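Local coordinates for p22 protein (Trypanosoma brucei, PDB 3JV1), which acts as an accessory factor specific to the RNA editing of cytochrome oxidase subunit II and belongs to the Mam33 family, at residues P28-P31 / T35-R38; T46-H51 / E55-L60; R72-L77 / N156-F161; V76-G81 / L85-S90. All coordinates share one frame; numbering follows the deposited sequence.

Contact 1. Residues P28-P31 / T35-R38; sequences PEIP and TIDR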
loop_
_atom_site.group_PDB
_atom_site.type_symbol
_atom_site.label_atom_id
_atom_site.label_comp_id
_atom_site.label_asym_id
_atom_site.label_seq_id
_atom_site.Cartn_x
_atom_site.Cartn_y
_atom_site.Cartn_z
ATOM N N PRO A 28 -12.073 15.941 -24.827
ATOM C CA PRO A 28 -13.378 16.280 -24.250
ATOM C C PRO A 28 -13.419 17.706 -23.725
ATOM O O PRO A 28 -12.412 18.231 -23.258
ATOM C CB PRO A 28 -13.527 15.278 -23.104
ATOM C CG PRO A 28 -12.616 14.164 -23.472
ATOM C CD PRO A 28 -11.429 14.877 -24.043
ATOM N N GLU A 29 -14.585 18.333 -23.805
ATOM C CA GLU A 29 -14.743 19.686 -23.293
ATOM C C GLU A 29 -15.027 19.507 -21.808
ATOM O O GLU A 29 -15.841 18.669 -21.425
ATOM C CB GLU A 29 -15.904 20.393 -24.000
ATOM C CG GLU A 29 -15.670 20.545 -25.499
ATOM C CD GLU A 29 -16.831 21.188 -26.227
ATOM O OE1 GLU A 29 -17.949 20.622 -26.197
ATOM O OE2 GLU A 29 -16.622 22.260 -26.836
ATOM N N ILE A 30 -14.339 20.277 -20.974
ATOM C CA ILE A 30 -14.511 20.168 -19.531
ATOM C C ILE A 30 -15.865 20.691 -19.084
ATOM O O ILE A 30 -16.281 21.773 -19.488
ATOM C CB ILE A 30 -13.400 20.929 -18.783
ATOM C CG1 ILE A 30 -13.539 20.704 -17.276
ATOM C CG2 ILE A 30 -13.481 22.406 -19.107
ATOM C CD1 ILE A 30 -12.355 21.185 -16.480
ATOM N N PRO A 31 -16.574 19.915 -18.246
ATOM C CA PRO A 31 -17.895 20.294 -17.731
ATOM C C PRO A 31 -17.904 21.689 -17.096
ATOM O O PRO A 31 -16.964 22.073 -16.400
ATOM C CB PRO A 31 -18.200 19.189 -16.719
ATOM C CG PRO A 31 -17.511 17.996 -17.307
ATOM C CD PRO A 31 -16.183 18.583 -17.750
ATOM N N THR A 35 -12.826 23.010 -12.819
ATOM C CA THR A 35 -11.473 23.404 -13.166
ATOM C C THR A 35 -10.744 22.069 -13.179
ATOM O O THR A 35 -11.170 21.133 -12.503
ATOM C CB THR A 35 -10.850 24.308 -12.094
ATOM O OG1 THR A 35 -9.541 24.702 -12.517
ATOM C CG2 THR A 35 -10.728 23.569 -10.773
ATOM N N ILE A 36 -9.673 21.955 -13.952
ATOM C CA ILE A 36 -8.950 20.697 -13.980
ATOM C C ILE A 36 -7.455 20.876 -13.798
ATOM O O ILE A 36 -6.831 21.753 -14.388
ATOM C CB ILE A 36 -9.236 19.901 -15.265
ATOM C CG1 ILE A 36 -8.575 18.527 -15.165
ATOM C CG2 ILE A 36 -8.738 20.655 -16.477
ATOM C CD1 ILE A 36 -9.260 17.461 -15.993
ATOM N N ASP A 37 -6.898 20.031 -12.944
ATOM C CA ASP A 37 -5.488 20.057 -12.625
ATOM C C ASP A 37 -4.866 18.805 -13.223
ATOM O O ASP A 37 -4.820 17.754 -12.583
ATOM C CB ASP A 37 -5.337 20.102 -11.100
ATOM C CG ASP A 37 -3.913 19.912 -10.638
ATOM O OD1 ASP A 37 -3.009 20.581 -11.179
ATOM O OD2 ASP A 37 -3.706 19.095 -9.713
ATOM N N ARG A 38 -4.417 18.926 -14.473
ATOM C CA ARG A 38 -3.795 17.821 -15.199
ATOM C C ARG A 38 -2.550 18.291 -15.942
ATOM O O ARG A 38 -2.580 19.283 -16.671
ATOM C CB ARG A 38 -4.791 17.208 -16.194
ATOM C CG ARG A 38 -4.255 16.024 -17.013
ATOM C CD ARG A 38 -3.614 16.476 -18.317
ATOM N NE ARG A 38 -3.005 15.366 -19.046
ATOM C CZ ARG A 38 -2.375 15.491 -20.213
ATOM N NH1 ARG A 38 -2.268 16.681 -20.794
ATOM N NH2 ARG A 38 -1.843 14.424 -20.799
#
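Ile30 and Thr35, whose CA atoms are the nearest pair between the two segments at 7.8 Å, belong to irregular chain and to the short edge strand 35-37 respectively, and the backbones stay too far apart to pair. The gap is bridged by one side chain. Ile30 points its CB toward the strand, and with CG1 opposite the backbone N (chi1 -175°) and chi2 also extended, CD1 becomes the leading atom. This methyl meets Ile36 along its flank: CD1 of Ile30 lies 3.6 Å from CB of Ile36 and 3.7 Å from its CG2, the methyl on the beta carbon. Ile36 likewise points its CB toward residues 28-31, and the two side chains run antiparallel, overlapping flank to flank. CD1 of Ile30 also rests 3.8 Å from C of Thr35, so the methyl contacts the backbone of the strand as well as the Ile36 side chain. CB of Thr35 points away from residues 28-31, and its backbone does the touching. On the flanks, Pro28 and Pro31 lean on Phe157 of helix 152-181, while Ile36 also packs on Met47 of the adjacent strand. Arg38 forms a salt bridge with Asp169 of that same helix. The contact thus fastens the approach to the sheet against its first strand in the Mam33 fold. Because only van der Waals touches join the two segments, over a modest 103 Å² of buried surface at the protein surface, the chemistry implies a light hydrophobic association without directional bonding of its own.

Contact 2. Residues T46-H51 / E55-L60; sequences TMRKSH and EIILQL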
loop_
_atom_site.group_PDB
_atom_site.type_symbol
_atom_site.label_atom_id
_atom_site.label_comp_id
_atom_site.label_asym_id
_atom_site.label_seq_id
_atom_site.Cartn_x
_atom_site.Cartn_y
_atom_site.Cartn_z
ATOM N N THR A 46 -6.708 15.973 -10.776
ATOM C CA THR A 46 -7.751 16.383 -9.853
ATOM C C THR A 46 -8.640 17.432 -10.510
ATOM O O THR A 46 -8.181 18.217 -11.337
ATOM C CB THR A 46 -7.158 16.980 -8.569
ATOM O OG1 THR A 46 -6.544 18.234 -8.876
ATOM C CG2 THR A 46 -6.115 16.058 -7.980
ATOM N N MET A 47 -9.918 17.427 -10.149
ATOM C CA MET A 47 -10.877 18.394 -10.673
ATOM C C MET A 47 -11.514 19.101 -9.482
ATOM O O MET A 47 -11.706 18.494 -8.436
ATOM C CB MET A 47 -11.955 17.689 -11.485
ATOM C CG MET A 47 -11.447 16.970 -12.727
ATOM S SD MET A 47 -12.773 16.153 -13.645
ATOM C CE MET A 47 -13.707 17.580 -14.195
ATOM N N ARG A 48 -11.838 20.382 -9.641
ATOM C CA ARG A 48 -12.443 21.150 -8.565
ATOM C C ARG A 48 -13.508 22.118 -9.080
ATOM O O ARG A 48 -13.443 22.591 -10.211
ATOM C CB ARG A 48 -11.375 21.962 -7.827
ATOM C CG ARG A 48 -10.153 21.173 -7.397
ATOM C CD ARG A 48 -9.228 22.035 -6.559
ATOM N NE ARG A 48 -8.069 21.304 -6.051
ATOM C CZ ARG A 48 -7.056 20.877 -6.801
ATOM N NH1 ARG A 48 -7.049 21.095 -8.108
ATOM N NH2 ARG A 48 -6.028 20.256 -6.237
ATOM N N LYS A 49 -14.491 22.402 -8.237
ATOM C CA LYS A 49 -15.548 23.348 -8.575
ATOM C C LYS A 49 -16.155 23.814 -7.269
ATOM O O LYS A 49 -16.127 23.089 -6.278
ATOM C CB LYS A 49 -16.640 22.698 -9.428
ATOM C CG LYS A 49 -17.386 21.575 -8.727
ATOM C CD LYS A 49 -18.712 21.251 -9.414
ATOM C CE LYS A 49 -19.744 22.341 -9.155
ATOM N NZ LYS A 49 -21.094 21.983 -9.666
ATOM N N SER A 50 -16.685 25.029 -7.255
ATOM C CA SER A 50 -17.316 25.530 -6.046
ATOM C C SER A 50 -18.812 25.260 -6.144
ATOM O O SER A 50 -19.363 25.105 -7.233
ATOM C CB SER A 50 -17.050 27.033 -5.857
ATOM O OG SER A 50 -17.428 27.788 -6.992
ATOM N N HIS A 51 -19.451 25.166 -4.988
ATOM C CA HIS A 51 -20.884 24.928 -4.900
ATOM C C HIS A 51 -21.312 25.826 -3.750
ATOM O O HIS A 51 -21.537 25.362 -2.635
ATOM C CB HIS A 51 -21.155 23.463 -4.552
ATOM C CG HIS A 51 -22.609 23.107 -4.522
ATOM N ND1 HIS A 51 -23.375 23.008 -5.663
ATOM C CD2 HIS A 51 -23.437 22.827 -3.488
ATOM C CE1 HIS A 51 -24.611 22.679 -5.332
ATOM N NE2 HIS A 51 -24.674 22.563 -4.020
ATOM N N GLU A 55 -16.653 23.407 -1.582
ATOM C CA GLU A 55 -15.771 23.167 -2.709
ATOM C C GLU A 55 -15.899 21.676 -2.956
ATOM O O GLU A 55 -15.950 20.894 -2.010
ATOM C CB GLU A 55 -14.321 23.518 -2.390
ATOM C CG GLU A 55 -13.410 23.306 -3.603
ATOM C CD GLU A 55 -11.970 23.627 -3.317
ATOM O OE1 GLU A 55 -11.444 23.120 -2.310
ATOM O OE2 GLU A 55 -11.360 24.381 -4.102
ATOM N N ILE A 56 -15.996 21.287 -4.220
ATOM C CA ILE A 56 -16.125 19.884 -4.571
ATOM C C ILE A 56 -14.810 19.506 -5.242
ATOM O O ILE A 56 -14.394 20.155 -6.201
ATOM C CB ILE A 56 -17.286 19.657 -5.563
ATOM C CG1 ILE A 56 -18.522 20.470 -5.139
ATOM C CG2 ILE A 56 -17.599 18.166 -5.656
ATOM C CD1 ILE A 56 -19.060 20.160 -3.762
ATOM N N ILE A 57 -14.157 18.466 -4.734
ATOM C CA ILE A 57 -12.876 18.042 -5.280
ATOM C C ILE A 57 -12.911 16.596 -5.748
ATOM O O ILE A 57 -13.364 15.705 -5.021
ATOM C CB ILE A 57 -11.768 18.192 -4.233
ATOM C CG1 ILE A 57 -11.679 19.653 -3.792
ATOM C CG2 ILE A 57 -10.445 17.709 -4.797
ATOM C CD1 ILE A 57 -10.696 19.902 -2.673
ATOM N N LEU A 58 -12.442 16.385 -6.975
ATOM C CA LEU A 58 -12.383 15.066 -7.590
ATOM C C LEU A 58 -10.919 14.692 -7.750
ATOM O O LEU A 58 -10.189 15.371 -8.465
ATOM C CB LEU A 58 -13.038 15.093 -8.972
ATOM C CG LEU A 58 -14.528 14.819 -9.170
ATOM C CD1 LEU A 58 -14.742 13.331 -9.383
ATOM C CD2 LEU A 58 -15.330 15.347 -7.988
ATOM N N GLN A 59 -10.495 13.617 -7.097
ATOM C CA GLN A 59 -9.104 13.168 -7.183
ATOM C C GLN A 59 -9.062 11.717 -7.642
ATOM O O GLN A 59 -9.542 10.838 -6.921
ATOM C CB GLN A 59 -8.413 13.239 -5.813
ATOM C CG GLN A 59 -8.673 14.490 -5.008
ATOM C CD GLN A 59 -8.040 14.428 -3.626
ATOM O OE1 GLN A 59 -8.219 13.455 -2.893
ATOM N NE2 GLN A 59 -7.305 15.474 -3.263
ATOM N N LEU A 60 -8.504 11.459 -8.823
ATOM C CA LEU A 60 -8.392 10.081 -9.311
ATOM C C LEU A 60 -7.424 9.376 -8.379
ATOM O O LEU A 60 -6.405 9.950 -8.004
ATOM C CB LEU A 60 -7.833 10.043 -10.733
ATOM C CG LEU A 60 -8.777 10.286 -11.912
ATOM C CD1 LEU A 60 -9.640 9.060 -12.120
ATOM C CD2 LEU A 60 -9.622 11.518 -11.668
#
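Lys49 lays its CG against the side chain of Ile56, 3.7 Å from CB, the two running side by side on the sheet face that also carries Met47 and Leu58. The lysine's CG sits between its backbone N and carbonyl carbon (chi1 63°), which sets it against the flank of the isoleucine; its NZ goes on to bond the carbonyl oxygen of Arg148. His51 adds its CB at 4.0 Å from CD1 of Ile56. CB of Met47 meets CB of Leu58 at 3.8 Å, and both ends then lead away from the partner strand toward helix 152-181. On the other face Arg48 runs beside Ile57, CG to CG1 4.2 Å, while its guanidinium and the carboxylate of Glu55, planes 50° apart, remain separated, NE to OE2 4.9 Å. The strands form an antiparallel beta hairpin. Met47 and Leu58 exchange two backbone hydrogen bonds, each 2.7 Å from N to O. Lys49 and Ile56 exchange a second pair: the bond from Lys49 N to Ile56 O is longer, 3.0 Å, and that from Ile56 N to Lys49 O almost straight (173°). Direction and register therefore come from the backbone. Met47, Ile56 and Leu58 make one face mainly apolar, Lys49 sending only its aliphatic part along it; the other mixes Ile57 with Thr46, Arg48 and Glu55, the last two probably attracting each other only at a distance.

Contact 3. Residues R72-L77 / N156-F161; sequences RTLDVL and NFIDQF
Arg72 and Asp159 supply the charged part of this strand-to-helix contact. NH1 of the arginine stands 3.0 Å from OD1 of the aspartate in a salt bridge, but that oxygen lies far off the guanidinium plane, so the bridge is electrostatic and lacks the geometry of a hydrogen bond. The two flat groups are turned 68° against each other, and the backbone oxygen of Asp159 is a more distant neighbour over one face of the guanidinium. Arg72 is extended from CG to NE, which carries its head from the strand to the helix; Asp159 has its CG opposite the carbonyl carbon (chi1 -76°), bringing the carboxylate round toward the strand. The apolar part joins Leu74 and Ile158, which point at each other and meet tip to tip. CD2 of Leu74 and CD1 of Ile158 are modelled 3.3 Å apart, tighter than usual for methyls, so the exact value is doubtful. Between the two kinds of contact, CD of Arg72 comes within 4.3 Å of CG2 of Ile158. The segment axes run 123° apart and approach to 10.9 Å, leaving the side chains to span the layer between sheet and helix. Around it, Leu74 also packs on Leu58 and Met89, and Arg72 on Ser162 and Leu163 of the same helix. This is where helix 152-181 crosses a face of the antiparallel sheet. The carboxylate of Asp159 probably lowers the cost of burying the arginine's charge, while Leu74 and Ile158 add an apolar meeting whose closeness is uncertain.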
loop_
_atom_site.group_PDB
_atom_site.type_symbol
_atom_site.label_atom_id
_atom_site.label_comp_id
_atom_site.label_asym_id
_atom_site.label_seq_id
_atom_site.Cartn_x
_atom_site.Cartn_y
_atom_site.Cartn_z
ATOM N N ARG A 72 -12.033 2.897 -13.109
ATOM C CA ARG A 72 -11.181 3.839 -12.390
ATOM C C ARG A 72 -11.723 4.171 -11.001
ATOM O O ARG A 72 -12.932 4.197 -10.783
ATOM C CB ARG A 72 -11.042 5.133 -13.192
ATOM C CG ARG A 72 -10.491 4.939 -14.596
ATOM C CD ARG A 72 -10.511 6.232 -15.395
ATOM N NE ARG A 72 -9.922 6.066 -16.724
ATOM C CZ ARG A 72 -10.361 5.203 -17.637
ATOM N NH1 ARG A 72 -11.397 4.420 -17.368
ATOM N NH2 ARG A 72 -9.771 5.128 -18.823
ATOM N N THR A 73 -10.821 4.410 -10.059
ATOM C CA THR A 73 -11.228 4.766 -8.713
ATOM C C THR A 73 -10.890 6.230 -8.480
ATOM O O THR A 73 -9.901 6.746 -8.995
ATOM C CB THR A 73 -10.507 3.925 -7.634
ATOM O OG1 THR A 73 -9.092 4.024 -7.816
ATOM C CG2 THR A 73 -10.932 2.464 -7.710
ATOM N N LEU A 74 -11.731 6.900 -7.711
ATOM C CA LEU A 74 -11.505 8.295 -7.398
ATOM C C LEU A 74 -12.232 8.646 -6.120
ATOM O O LEU A 74 -13.142 7.941 -5.700
ATOM C CB LEU A 74 -11.974 9.191 -8.551
ATOM C CG LEU A 74 -13.362 8.979 -9.159
ATOM C CD1 LEU A 74 -14.426 9.621 -8.292
ATOM C CD2 LEU A 74 -13.398 9.601 -10.555
ATOM N N ASP A 75 -11.796 9.729 -5.490
ATOM C CA ASP A 75 -12.415 10.218 -4.274
ATOM C C ASP A 75 -13.106 11.521 -4.626
ATOM O O ASP A 75 -12.584 12.325 -5.399
ATOM C CB ASP A 75 -11.377 10.528 -3.195
ATOM C CG ASP A 75 -10.869 9.293 -2.489
ATOM O OD1 ASP A 75 -11.481 8.216 -2.625
ATOM O OD2 ASP A 75 -9.854 9.416 -1.778
ATOM N N VAL A 76 -14.282 11.725 -4.055
ATOM C CA VAL A 76 -15.015 12.950 -4.266
ATOM C C VAL A 76 -15.159 13.575 -2.888
ATOM O O VAL A 76 -15.769 12.991 -1.993
ATOM C CB VAL A 76 -16.398 12.685 -4.875
ATOM C CG1 VAL A 76 -17.281 13.925 -4.746
ATOM C CG2 VAL A 76 -16.239 12.323 -6.344
ATOM N N LEU A 77 -14.569 14.747 -2.704
ATOM C CA LEU A 77 -14.671 15.423 -1.417
ATOM C C LEU A 77 -15.575 16.644 -1.502
ATOM O O LEU A 77 -15.523 17.407 -2.469
ATOM C CB LEU A 77 -13.293 15.861 -0.916
ATOM C CG LEU A 77 -12.226 14.792 -0.646
ATOM C CD1 LEU A 77 -11.542 14.394 -1.944
ATOM C CD2 LEU A 77 -11.203 15.350 0.332
ATOM N N ASN A 156 -18.803 10.276 -17.367
ATOM C CA ASN A 156 -18.547 10.096 -18.782
ATOM C C ASN A 156 -17.351 10.942 -19.212
ATOM O O ASN A 156 -16.529 10.498 -20.015
ATOM C CB ASN A 156 -19.793 10.491 -19.571
ATOM C CG ASN A 156 -19.814 9.898 -20.954
ATOM O OD1 ASN A 156 -19.204 10.425 -21.884
ATOM N ND2 ASN A 156 -20.512 8.780 -21.099
ATOM N N PHE A 157 -17.257 12.160 -18.680
ATOM C CA PHE A 157 -16.141 13.036 -19.005
ATOM C C PHE A 157 -14.825 12.466 -18.483
ATOM O O PHE A 157 -13.792 12.602 -19.122
ATOM C CB PHE A 157 -16.321 14.427 -18.400
ATOM C CG PHE A 157 -15.076 15.272 -18.475
ATOM C CD1 PHE A 157 -14.732 15.924 -19.650
ATOM C CD2 PHE A 157 -14.218 15.364 -17.385
ATOM C CE1 PHE A 157 -13.551 16.655 -19.740
ATOM C CE2 PHE A 157 -13.042 16.086 -17.466
ATOM C CZ PHE A 157 -12.704 16.735 -18.645
ATOM N N ILE A 158 -14.867 11.848 -17.310
ATOM C CA ILE A 158 -13.673 11.268 -16.718
ATOM C C ILE A 158 -13.068 10.151 -17.575
ATOM O O ILE A 158 -11.848 10.080 -17.717
ATOM C CB ILE A 158 -13.977 10.744 -15.292
ATOM C CG1 ILE A 158 -14.130 11.936 -14.345
ATOM C CG2 ILE A 158 -12.872 9.811 -14.812
ATOM C CD1 ILE A 158 -14.530 11.568 -12.950
ATOM N N ASP A 159 -13.910 9.281 -18.132
ATOM C CA ASP A 159 -13.422 8.191 -18.980
ATOM C C ASP A 159 -12.833 8.779 -20.248
ATOM O O ASP A 159 -11.716 8.446 -20.645
ATOM C CB ASP A 159 -14.547 7.226 -19.372
ATOM C CG ASP A 159 -14.948 6.297 -18.246
ATOM O OD1 ASP A 159 -14.051 5.801 -17.531
ATOM O OD2 ASP A 159 -16.165 6.045 -18.090
ATOM N N GLN A 160 -13.605 9.648 -20.889
ATOM C CA GLN A 160 -13.162 10.298 -22.115
ATOM C C GLN A 160 -11.862 11.077 -21.919
ATOM O O GLN A 160 -10.934 10.952 -22.721
ATOM C CB GLN A 160 -14.252 11.231 -22.642
ATOM C CG GLN A 160 -15.276 10.550 -23.535
ATOM C CD GLN A 160 -16.424 11.475 -23.921
ATOM O OE1 GLN A 160 -16.215 12.636 -24.275
ATOM N NE2 GLN A 160 -17.645 10.954 -23.866
ATOM N N PHE A 161 -11.786 11.879 -20.860
ATOM C CA PHE A 161 -10.569 12.645 -20.623
ATOM C C PHE A 161 -9.376 11.729 -20.332
ATOM O O PHE A 161 -8.271 11.978 -20.793
ATOM C CB PHE A 161 -10.747 13.626 -19.459
ATOM C CG PHE A 161 -9.701 14.698 -19.428
ATOM C CD1 PHE A 161 -9.791 15.794 -20.280
ATOM C CD2 PHE A 161 -8.591 14.583 -18.603
ATOM C CE1 PHE A 161 -8.790 16.760 -20.313
ATOM C CE2 PHE A 161 -7.580 15.541 -18.627
ATOM C CZ PHE A 161 -7.680 16.631 -19.485
#

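Contact 4. Residues V76-G81 / L85-S90; sequences VLVVNG and LVFGMS
The beta hairpin of strands 72-80 and 83-92 contains this contact, an interior pair of the antiparallel sheet flanked by strands 54-63 and 95-104, with Val76 and Val78 facing Phe87 and Leu85 in hydrogen-bonded pairs. Val76 N gives to Phe87 O at 2.9 Å and Phe87 N returns to Val76 O at 2.8 Å, the latter nearly straight (174°); Val78 and Leu85 exchange a similar pair, each 2.9 Å from N to O. Leu77 and Val86 occupy the non-hydrogen-bonded position between them. Their side chains lie alongside on the opposite face, with CG of Leu77 4.0 Å from CG2 of Val86. Phe87 has its CG opposite the carbonyl carbon (chi1 -65°), a turn that sets the edge of its ring beside the neighbouring strand: Val76 O lies in the ring plane, 3.7 Å from CD2, and CG2 of Val78 sits at 4.3 Å from CE2. Met89 lies beside Val76, but the modelled place of its CE is doubtful. Leu145 and Tyr144 of helix 135-146 cover this face, and Phe180 of a second subunit packs on Val78 and Leu85. With the amides and carbonyls of Val76, Val78, Leu85 and Phe87 paired across the hairpin, and Leu77 and Val86 bonded to the outer neighbours, the hairpin can bury an apolar row that serves both the helix packing and the contact between subunits.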
loop_
_atom_site.group_PDB
_atom_site.type_symbol
_atom_site.label_atom_id
_atom_site.label_comp_id
_atom_site.label_asym_id
_atom_site.label_seq_id
_atom_site.Cartn_x
_atom_site.Cartn_y
_atom_site.Cartn_z
ATOM N N VAL A 76 -14.282 11.725 -4.055
ATOM C CA VAL A 76 -15.015 12.950 -4.266
ATOM C C VAL A 76 -15.159 13.575 -2.888
ATOM O O VAL A 76 -15.769 12.991 -1.993
ATOM C CB VAL A 76 -16.398 12.685 -4.875
ATOM C CG1 VAL A 76 -17.281 13.925 -4.746
ATOM C CG2 VAL A 76 -16.239 12.323 -6.344
ATOM N N LEU A 77 -14.569 14.747 -2.704
ATOM C CA LEU A 77 -14.671 15.423 -1.417
ATOM C C LEU A 77 -15.575 16.644 -1.502
ATOM O O LEU A 77 -15.523 17.407 -2.469
ATOM C CB LEU A 77 -13.293 15.861 -0.916
ATOM C CG LEU A 77 -12.226 14.792 -0.646
ATOM C CD1 LEU A 77 -11.542 14.394 -1.944
ATOM C CD2 LEU A 77 -11.203 15.350 0.332
ATOM N N VAL A 78 -16.423 16.806 -0.493
ATOM C CA VAL A 78 -17.310 17.955 -0.408
ATOM C C VAL A 78 -16.860 18.617 0.879
ATOM O O VAL A 78 -17.072 18.087 1.968
ATOM C CB VAL A 78 -18.790 17.536 -0.332
ATOM C CG1 VAL A 78 -19.674 18.778 -0.200
ATOM C CG2 VAL A 78 -19.167 16.752 -1.590
ATOM N N VAL A 79 -16.206 19.766 0.738
ATOM C CA VAL A 79 -15.647 20.490 1.869
ATOM C C VAL A 79 -16.391 21.769 2.200
ATOM O O VAL A 79 -16.659 22.594 1.331
ATOM C CB VAL A 79 -14.161 20.831 1.595
ATOM C CG1 VAL A 79 -13.485 21.327 2.870
ATOM C CG2 VAL A 79 -13.447 19.603 1.044
ATOM N N ASN A 80 -16.694 21.938 3.478
ATOM C CA ASN A 80 -17.421 23.109 3.946
ATOM C C ASN A 80 -17.238 23.247 5.455
ATOM O O ASN A 80 -17.319 22.264 6.195
ATOM C CB ASN A 80 -18.907 22.956 3.594
ATOM C CG ASN A 80 -19.690 24.241 3.771
ATOM O OD1 ASN A 80 -19.134 25.330 3.680
ATOM N ND2 ASN A 80 -20.994 24.119 3.999
ATOM N N GLY A 81 -16.968 24.471 5.900
ATOM C CA GLY A 81 -16.793 24.733 7.321
ATOM C C GLY A 81 -15.690 23.947 8.005
ATOM O O GLY A 81 -15.821 23.583 9.169
ATOM N N LEU A 85 -17.038 15.592 3.517
ATOM C CA LEU A 85 -17.788 14.369 3.290
ATOM C C LEU A 85 -16.948 13.780 2.159
ATOM O O LEU A 85 -16.786 14.417 1.115
ATOM C CB LEU A 85 -19.193 14.684 2.773
ATOM C CG LEU A 85 -20.396 13.985 3.409
ATOM C CD1 LEU A 85 -21.654 14.366 2.640
ATOM C CD2 LEU A 85 -20.204 12.484 3.417
ATOM N N VAL A 86 -16.403 12.586 2.368
ATOM C CA VAL A 86 -15.557 11.954 1.368
ATOM C C VAL A 86 -16.149 10.671 0.792
ATOM O O VAL A 86 -16.330 9.687 1.502
ATOM C CB VAL A 86 -14.162 11.652 1.963
ATOM C CG1 VAL A 86 -13.226 11.137 0.877
ATOM C CG2 VAL A 86 -13.588 12.919 2.598
ATOM N N PHE A 87 -16.442 10.697 -0.504
ATOM C CA PHE A 87 -17.017 9.557 -1.210
ATOM C C PHE A 87 -15.946 8.757 -1.947
ATOM O O PHE A 87 -15.256 9.291 -2.825
ATOM C CB PHE A 87 -18.050 10.036 -2.232
ATOM C CG PHE A 87 -19.258 10.697 -1.621
ATOM C CD1 PHE A 87 -20.403 9.955 -1.328
ATOM C CD2 PHE A 87 -19.248 12.058 -1.334
ATOM C CE1 PHE A 87 -21.517 10.565 -0.760
ATOM C CE2 PHE A 87 -20.362 12.682 -0.763
ATOM C CZ PHE A 87 -21.500 11.933 -0.476
ATOM N N GLY A 88 -15.805 7.487 -1.580
ATOM C CA GLY A 88 -14.849 6.622 -2.241
ATOM C C GLY A 88 -15.639 6.041 -3.391
ATOM O O GLY A 88 -16.623 5.333 -3.166
ATOM N N MET A 89 -15.235 6.340 -4.620
ATOM C CA MET A 89 -15.987 5.859 -5.764
ATOM C C MET A 89 -15.167 5.295 -6.904
ATOM O O MET A 89 -13.939 5.347 -6.912
ATOM C CB MET A 89 -16.859 6.986 -6.310
ATOM C CG MET A 89 -17.727 7.654 -5.263
ATOM S SD MET A 89 -19.117 8.461 -6.015
ATOM C CE MET A 89 -18.372 9.950 -6.581
ATOM N N SER A 90 -15.878 4.744 -7.874
ATOM C CA SER A 90 -15.251 4.198 -9.057
ATOM C C SER A 90 -16.193 4.408 -10.238
ATOM O O SER A 90 -17.413 4.456 -10.072
ATOM C CB SER A 90 -14.919 2.717 -8.857
ATOM O OG SER A 90 -16.027 2.004 -8.356
#

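From the N terminus the contacts come in order. Contact 1 closes a short loop leading into strand 35-37. That strand pairs with strand 46-51 through backbone bonds such as Asp37 N to Thr46 O, so the hairpin of contact 2 continues the same sheet. Ile57 O then receives Leu77 N, joining contact 2 to strand 72-80. Contacts 3 and 4 both start from this strand and share Val76 and Leu77; contact 4 closes at once with 85-90, within the span that contact 3 closes only at 156-161. Contact 3 brings helix 152-181 back across the sheet, where Phe157 and Gln160 also meet the prolines of contact 1.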